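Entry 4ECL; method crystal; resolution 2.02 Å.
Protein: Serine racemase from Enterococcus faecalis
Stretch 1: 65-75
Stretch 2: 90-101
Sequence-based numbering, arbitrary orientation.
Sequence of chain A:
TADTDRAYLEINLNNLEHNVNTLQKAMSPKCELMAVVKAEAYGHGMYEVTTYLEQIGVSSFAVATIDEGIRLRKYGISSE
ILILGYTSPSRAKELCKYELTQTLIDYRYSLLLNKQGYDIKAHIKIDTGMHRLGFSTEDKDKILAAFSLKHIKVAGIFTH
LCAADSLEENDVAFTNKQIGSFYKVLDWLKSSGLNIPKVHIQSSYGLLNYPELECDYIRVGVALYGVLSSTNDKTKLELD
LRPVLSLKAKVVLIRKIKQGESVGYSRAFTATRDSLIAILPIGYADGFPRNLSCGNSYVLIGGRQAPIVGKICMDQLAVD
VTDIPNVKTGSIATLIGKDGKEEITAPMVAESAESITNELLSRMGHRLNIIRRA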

ATOM      1  N   THR A  65     -14.788   8.069   1.467  1.00 21.00           N
ATOM      2  CA  THR A  65     -15.851   7.113   1.179  1.00 19.45           C
ATOM      3  C   THR A  65     -16.776   6.938   2.365  1.00 23.52           C
ATOM      4  O   THR A  65     -16.396   7.221   3.492  1.00 22.47           O
ATOM      5  CB  THR A  65     -15.286   5.717   0.843  1.00 24.57           C
ATOM      6  OG1 THR A  65     -14.809   5.100   2.043  1.00 21.98           O
ATOM      7  CG2 THR A  65     -14.148   5.807  -0.184  1.00 20.95           C
ATOM      8  N   ILE A  66     -17.991   6.459   2.103  1.00 21.01           N
ATOM      9  CA  ILE A  66     -18.957   6.186   3.161  1.00 21.63           C
ATOM     10  C   ILE A  66     -18.438   5.143   4.162  1.00 24.21           C
ATOM     11  O   ILE A  66     -18.749   5.211   5.353  1.00 28.48           O
ATOM     12  CB  ILE A  66     -20.317   5.720   2.591  1.00 23.23           C
ATOM     13  CG1 ILE A  66     -21.351   5.601   3.714  1.00 26.25           C
ATOM     14  CG2 ILE A  66     -20.168   4.385   1.836  1.00 24.29           C
ATOM     15  CD1 ILE A  66     -22.761   5.362   3.222  1.00 26.68           C
ATOM     16  N   ASP A  67     -17.642   4.187   3.690  1.00 28.69           N
ATOM     17  CA  ASP A  67     -17.108   3.158   4.592  1.00 27.48           C
ATOM     18  C   ASP A  67     -16.103   3.731   5.595  1.00 23.18           C
ATOM     19  O   ASP A  67     -16.040   3.297   6.746  1.00 25.70           O
ATOM     20  CB  ASP A  67     -16.521   1.997   3.801  1.00 32.26           C
ATOM     21  CG  ASP A  67     -17.546   1.363   2.883  1.00 38.20           C
ATOM     22  OD1 ASP A  67     -18.325   0.517   3.364  1.00 34.25           O
ATOM     23  OD2 ASP A  67     -17.598   1.751   1.698  1.00 40.82           O
ATOM     24  N   GLU A  68     -15.322   4.707   5.158  1.00 22.85           N
ATOM     25  CA  GLU A  68     -14.500   5.467   6.091  1.00 25.50           C
ATOM     26  C   GLU A  68     -15.365   6.221   7.091  1.00 24.64           C
ATOM     27  O   GLU A  68     -15.088   6.204   8.285  1.00 25.65           O
ATOM     28  CB  GLU A  68     -13.588   6.424   5.339  1.00 23.01           C
ATOM     29  CG  GLU A  68     -12.463   5.697   4.634  1.00 26.57           C
ATOM     30  CD  GLU A  68     -11.610   6.631   3.823  1.00 29.79           C
ATOM     31  OE1 GLU A  68     -12.079   7.750   3.546  1.00 32.54           O
ATOM     32  OE2 GLU A  68     -10.477   6.253   3.463  1.00 29.49           O
ATOM     33  N   GLY A  69     -16.417   6.869   6.601  1.00 25.86           N
ATOM     34  CA  GLY A  69     -17.329   7.610   7.461  1.00 23.89           C
ATOM     35  C   GLY A  69     -18.014   6.746   8.513  1.00 24.19           C
ATOM     36  O   GLY A  69     -18.103   7.119   9.686  1.00 22.96           O
ATOM     37  N   ILE A  70     -18.508   5.586   8.091  1.00 19.21           N
ATOM     38  CA  ILE A  70     -19.136   4.647   9.005  1.00 24.82           C
ATOM     39  C   ILE A  70     -18.123   4.159  10.068  1.00 27.84           C
ATOM     40  O   ILE A  70     -18.454   4.058  11.257  1.00 26.24           O
ATOM     41  CB  ILE A  70     -19.736   3.458   8.220  1.00 27.26           C
ATOM     42  CG1 ILE A  70     -20.935   3.924   7.402  1.00 28.19           C
ATOM     43  CG2 ILE A  70     -20.179   2.346   9.146  1.00 27.65           C
ATOM     44  CD1 ILE A  70     -21.573   2.793   6.607  1.00 31.15           C
ATOM     45  N   ARG A  71     -16.890   3.883   9.642  1.00 24.29           N
ATOM     46  CA  ARG A  71     -15.836   3.499  10.587  1.00 28.37           C
ATOM     47  C   ARG A  71     -15.612   4.559  11.664  1.00 28.23           C
ATOM     48  O   ARG A  71     -15.473   4.226  12.841  1.00 22.39           O
ATOM     49  CB  ARG A  71     -14.527   3.191   9.862  1.00 26.86           C
ATOM     50  CG  ARG A  71     -14.479   1.772   9.306  1.00 36.13           C
ATOM     51  CD  ARG A  71     -13.325   1.596   8.342  1.00 37.45           C
ATOM     52  NE  ARG A  71     -12.042   1.771   9.004  1.00 37.31           N
ATOM     53  CZ  ARG A  71     -10.960   2.264   8.411  1.00 41.98           C
ATOM     54  NH1 ARG A  71     -11.011   2.648   7.139  1.00 40.32           N
ATOM     55  NH2 ARG A  71      -9.830   2.386   9.094  1.00 43.96           N
ATOM     56  N   LEU A  72     -15.608   5.831  11.265  1.00 26.49           N
ATOM     57  CA  LEU A  72     -15.442   6.925  12.221  1.00 20.54           C
ATOM     58  C   LEU A  72     -16.532   6.896  13.270  1.00 23.45           C
ATOM     59  O   LEU A  72     -16.256   7.032  14.461  1.00 30.34           O
ATOM     60  CB  LEU A  72     -15.430   8.276  11.521  1.00 19.09           C
ATOM     61  CG  LEU A  72     -14.236   8.494  10.598  1.00 18.09           C
ATOM     62  CD1 LEU A  72     -14.194   9.949  10.177  1.00 17.21           C
ATOM     63  CD2 LEU A  72     -12.975   8.118  11.362  1.00 28.45           C
ATOM     64  N   ARG A  73     -17.766   6.705  12.824  1.00 24.19           N
ATOM     65  CA  ARG A  73     -18.910   6.604  13.728  1.00 29.07           C
ATOM     66  C   ARG A  73     -18.731   5.450  14.709  1.00 33.01           C
ATOM     67  O   ARG A  73     -19.094   5.555  15.882  1.00 31.36           O
ATOM     68  CB  ARG A  73     -20.215   6.420  12.938  1.00 26.97           C
ATOM     69  CG  ARG A  73     -20.681   7.659  12.157  1.00 28.64           C
ATOM     70  CD  ARG A  73     -20.857   8.860  13.082  1.00 29.35           C
ATOM     71  NE  ARG A  73     -21.463  10.005  12.399  1.00 32.73           N
ATOM     72  CZ  ARG A  73     -21.184  11.276  12.671  1.00 35.55           C
ATOM     73  NH1 ARG A  73     -20.296  11.573  13.611  1.00 30.76           N
ATOM     74  NH2 ARG A  73     -21.787  12.252  11.997  1.00 34.05           N
ATOM     75  N   LYS A  74     -18.177   4.344  14.220  1.00 33.13           N
ATOM     76  CA  LYS A  74     -17.925   3.189  15.071  1.00 32.66           C
ATOM     77  C   LYS A  74     -16.779   3.457  16.040  1.00 37.14           C
ATOM     78  O   LYS A  74     -16.704   2.837  17.097  1.00 39.74           O
ATOM     79  CB  LYS A  74     -17.632   1.942  14.232  1.00 32.12           C
ATOM     80  CG  LYS A  74     -18.846   1.404  13.478  1.00 35.46           C
ATOM     81  CD  LYS A  74     -18.443   0.410  12.393  1.00 43.18           C
ATOM     82  CE  LYS A  74     -19.673  -0.126  11.637  1.00 49.48           C
ATOM     83  NZ  LYS A  74     -19.316  -0.995  10.468  1.00 50.14           N
ATOM     84  N   TYR A  75     -15.883   4.373  15.683  1.00 37.07           N
ATOM     85  CA  TYR A  75     -14.796   4.754  16.594  1.00 33.06           C
ATOM     86  C   TYR A  75     -15.292   5.701  17.683  1.00 31.60           C
ATOM     87  O   TYR A  75     -14.542   6.071  18.576  1.00 36.56           O
ATOM     88  CB  TYR A  75     -13.645   5.422  15.834  1.00 27.34           C
ATOM     89  CG  TYR A  75     -12.932   4.517  14.857  1.00 29.38           C
ATOM     90  CD1 TYR A  75     -12.988   3.130  14.987  1.00 33.37           C
ATOM     91  CD2 TYR A  75     -12.190   5.051  13.809  1.00 27.30           C
ATOM     92  CE1 TYR A  75     -12.327   2.300  14.095  1.00 35.67           C
ATOM     93  CE2 TYR A  75     -11.531   4.230  12.909  1.00 30.69           C
ATOM     94  CZ  TYR A  75     -11.602   2.859  13.058  1.00 36.97           C
ATOM     95  OH  TYR A  75     -10.943   2.046  12.163  1.00 40.38           O
ATOM     96  N   SER A  90     -27.774   3.569  -3.319  1.00 36.63           N
ATOM     97  CA  SER A  90     -28.365   2.377  -2.731  1.00 39.85           C
ATOM     98  C   SER A  90     -28.014   2.283  -1.258  1.00 38.73           C
ATOM     99  O   SER A  90     -28.575   1.466  -0.529  1.00 39.16           O
ATOM    100  CB  SER A  90     -27.897   1.115  -3.462  1.00 43.62           C
ATOM    101  OG  SER A  90     -26.508   0.896  -3.279  1.00 40.71           O
ATOM    102  N   ARG A  91     -27.075   3.114  -0.819  1.00 38.29           N
ATOM    103  CA  ARG A  91     -26.676   3.112   0.581  1.00 37.58           C
ATOM    104  C   ARG A  91     -27.166   4.377   1.272  1.00 35.48           C
ATOM    105  O   ARG A  91     -26.606   4.802   2.277  1.00 31.24           O
ATOM    106  CB  ARG A  91     -25.153   2.949   0.717  1.00 36.27           C
ATOM    107  CG  ARG A  91     -24.629   1.612   0.178  1.00 33.87           C
ATOM    108  CD  ARG A  91     -23.125   1.423   0.424  1.00 37.57           C
ATOM    109  NE  ARG A  91     -22.828   1.112   1.821  1.00 33.01           N
ATOM    110  CZ  ARG A  91     -21.607   0.900   2.301  1.00 36.09           C
ATOM    111  NH1 ARG A  91     -20.552   0.960   1.500  1.00 34.80           N
ATOM    112  NH2 ARG A  91     -21.439   0.627   3.586  1.00 37.55           N
ATOM    113  N   ALA A  92     -28.224   4.972   0.728  1.00 33.93           N
ATOM    114  CA  ALA A  92     -28.759   6.216   1.275  1.00 38.39           C
ATOM    115  C   ALA A  92     -29.264   6.033   2.700  1.00 42.03           C
ATOM    116  O   ALA A  92     -29.295   6.981   3.481  1.00 37.56           O
ATOM    117  CB  ALA A  92     -29.866   6.761   0.394  1.00 40.08           C
ATOM    118  N   LYS A  93     -29.668   4.807   3.025  1.00 45.35           N
ATOM    119  CA  LYS A  93     -30.148   4.489   4.361  1.00 45.27           C
ATOM    120  C   LYS A  93     -29.021   4.606   5.392  1.00 43.81           C
ATOM    121  O   LYS A  93     -29.224   5.101   6.501  1.00 42.53           O
ATOM    122  CB  LYS A  93     -30.753   3.087   4.375  1.00 50.17           C
ATOM    123  CG  LYS A  93     -31.228   2.630   5.734  1.00 58.40           C
ATOM    124  CD  LYS A  93     -31.935   1.289   5.640  1.00 67.51           C
ATOM    125  CE  LYS A  93     -32.109   0.668   7.019  1.00 75.35           C
ATOM    126  NZ  LYS A  93     -32.720   1.615   7.995  1.00 77.51           N
ATOM    127  N   GLU A  94     -27.830   4.158   5.014  1.00 41.79           N
ATOM    128  CA  GLU A  94     -26.669   4.243   5.893  1.00 43.81           C
ATOM    129  C   GLU A  94     -26.211   5.686   6.071  1.00 40.13           C
ATOM    130  O   GLU A  94     -25.774   6.071   7.155  1.00 45.29           O
ATOM    131  CB  GLU A  94     -25.520   3.391   5.353  1.00 42.25           C
ATOM    132  CG  GLU A  94     -25.771   1.900   5.433  1.00 41.50           C
ATOM    133  CD  GLU A  94     -24.712   1.096   4.702  1.00 45.84           C
ATOM    134  OE1 GLU A  94     -24.837   0.944   3.468  1.00 48.60           O
ATOM    135  OE2 GLU A  94     -23.758   0.617   5.357  1.00 42.34           O
ATOM    136  N   LEU A  95     -26.305   6.473   5.000  1.00 31.52           N
ATOM    137  CA  LEU A  95     -25.974   7.889   5.070  1.00 30.28           C
ATOM    138  C   LEU A  95     -26.862   8.550   6.103  1.00 31.61           C
ATOM    139  O   LEU A  95     -26.409   9.388   6.894  1.00 32.90           O
ATOM    140  CB  LEU A  95     -26.203   8.563   3.720  1.00 34.53           C
ATOM    141  CG  LEU A  95     -25.140   8.320   2.657  1.00 31.94           C
ATOM    142  CD1 LEU A  95     -25.553   8.914   1.325  1.00 28.08           C
ATOM    143  CD2 LEU A  95     -23.838   8.925   3.131  1.00 26.70           C
ATOM    144  N   CYS A  96     -28.133   8.161   6.090  1.00 33.29           N
ATOM    145  CA  CYS A  96     -29.120   8.756   6.976  1.00 38.83           C
ATOM    146  C   CYS A  96     -28.887   8.317   8.417  1.00 45.45           C
ATOM    147  O   CYS A  96     -28.855   9.154   9.326  1.00 43.28           O
ATOM    148  CB  CYS A  96     -30.535   8.385   6.534  1.00 37.22           C
ATOM    149  SG  CYS A  96     -31.831   9.212   7.477  1.00 47.72           S
ATOM    150  N   LYS A  97     -28.720   7.006   8.611  1.00 43.08           N
ATOM    151  CA  LYS A  97     -28.561   6.415   9.942  1.00 41.37           C
ATOM    152  C   LYS A  97     -27.271   6.838  10.633  1.00 41.52           C
ATOM    153  O   LYS A  97     -27.249   7.061  11.847  1.00 41.36           O
ATOM    154  CB  LYS A  97     -28.626   4.886   9.868  1.00 40.19           C
ATOM    155  CG  LYS A  97     -27.986   4.166  11.062  1.00 47.65           C
ATOM    156  CD  LYS A  97     -28.289   2.672  11.048  1.00 49.93           C
ATOM    157  CE  LYS A  97     -27.918   2.051   9.710  1.00 51.04           C
ATOM    158  NZ  LYS A  97     -28.761   0.863   9.388  1.00 54.78           N
ATOM    159  N   TYR A  98     -26.197   6.941   9.858  1.00 35.23           N
ATOM    160  CA  TYR A  98     -24.915   7.343  10.418  1.00 30.51           C
ATOM    161  C   TYR A  98     -24.670   8.844  10.329  1.00 31.62           C
ATOM    162  O   TYR A  98     -23.564   9.313  10.633  1.00 32.99           O
ATOM    163  CB  TYR A  98     -23.771   6.565   9.771  1.00 30.37           C
ATOM    164  CG  TYR A  98     -23.789   5.099  10.138  1.00 39.79           C
ATOM    165  CD1 TYR A  98     -23.630   4.694  11.460  1.00 44.93           C
ATOM    166  CD2 TYR A  98     -23.971   4.121   9.171  1.00 40.25           C
ATOM    167  CE1 TYR A  98     -23.649   3.352  11.808  1.00 47.28           C
ATOM    168  CE2 TYR A  98     -23.992   2.776   9.508  1.00 43.31           C
ATOM    169  CZ  TYR A  98     -23.831   2.398  10.825  1.00 48.24           C
ATOM    170  OH  TYR A  98     -23.853   1.062  11.161  1.00 52.12           O
ATOM    171  N   GLU A  99     -25.704   9.584   9.930  1.00 26.30           N
ATOM    172  CA  GLU A  99     -25.662  11.045   9.885  1.00 27.57           C
ATOM    173  C   GLU A  99     -24.429  11.559   9.162  1.00 22.00           C
ATOM    174  O   GLU A  99     -23.777  12.495   9.608  1.00 25.75           O
ATOM    175  CB  GLU A  99     -25.708  11.636  11.289  1.00 32.48           C
ATOM    176  CG  GLU A  99     -27.041  11.502  12.000  1.00 43.64           C
ATOM    177  CD  GLU A  99     -27.031  12.195  13.360  1.00 55.96           C
ATOM    178  OE1 GLU A  99     -27.508  11.593  14.349  1.00 61.62           O
ATOM    179  OE2 GLU A  99     -26.536  13.343  13.442  1.00 55.98           O
ATOM    180  N   LEU A 100     -24.104  10.930   8.048  1.00 23.64           N
ATOM    181  CA  LEU A 100     -22.979  11.365   7.244  1.00 23.65           C
ATOM    182  C   LEU A 100     -23.427  12.426   6.245  1.00 29.37           C
ATOM    183  O   LEU A 100     -24.532  12.358   5.728  1.00 31.94           O
ATOM    184  CB  LEU A 100     -22.384  10.159   6.529  1.00 20.00           C
ATOM    185  CG  LEU A 100     -21.995   9.087   7.556  1.00 20.67           C
ATOM    186  CD1 LEU A 100     -21.562   7.792   6.889  1.00 18.91           C
ATOM    187  CD2 LEU A 100     -20.897   9.617   8.488  1.00 17.64           C
ATOM    188  N   THR A 101     -22.576  13.416   5.997  1.00 24.34           N
ATOM    189  CA  THR A 101     -22.867  14.450   5.015  1.00 25.15           C
ATOM    190  C   THR A 101     -22.270  14.004   3.687  1.00 28.39           C
ATOM    191  O   THR A 101     -21.093  13.621   3.643  1.00 23.24           O
ATOM    192  CB  THR A 101     -22.256  15.809   5.431  1.00 30.05           C
ATOM    193  OG1 THR A 101     -22.725  16.164   6.738  1.00 32.31           O
ATOM    194  CG2 THR A 101     -22.656  16.896   4.452  1.00 28.72           C
TER

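Two helices, one starting at I66 and the other spanning 92-97, run in roughly the same direction, their axes 33° apart and no closer than 10.8 Å. That spacing leaves room for a layer of side chains, greasy in the middle and polar at both ends.

I66 points its CA-to-CB bond toward the second stretch, and its t,t conformation carries the chain out to full length, so that CD1 lies 3.7 Å from L95 CD2 and CG1 lies 3.9 Å from L100 CD1. I70 leaves its helix sideways. With chi1 in m and chi2 in t its end nevertheless comes back to the contact: CG1 packs 3.5 Å from Y98 CD2, and CG2 sits over the face of the Y98 ring, 4.1 Å from its centroid, a CH-pi contact. A beta-branched residue suits this place, since one branch covers the ring while CG1 also meets L100 CD1 at 4.0 Å. Between these isoleucines G69 has no side chain; an ideal CB there would stand only 3.2 Å from L100 CD1, so glycine lets the leucine lie close to the helix.

At one end R91 spans the gap. Its extended chi2 and p chi3 bring the guanidinium to D67, with NH1 2.9 Å and NH2 3.1 Å from D67 OD1 in a salt bridge. E94, one turn along, holds the same group from its own helix: R91 NE to E94 OE1 is 2.6 Å and R91 NH2 to E94 OE2 is 2.9 Å, both nearly linear. I66 CG2 covers one guanidinium face, leaving the edge free for carboxylates.

At the other end R73 folds through m,m before extending at chi3. Its NE donates to Y98 O at 2.8 Å and its NH2 to E99 O at 3.1 Å, binding carbonyls exposed where the second helix has ended.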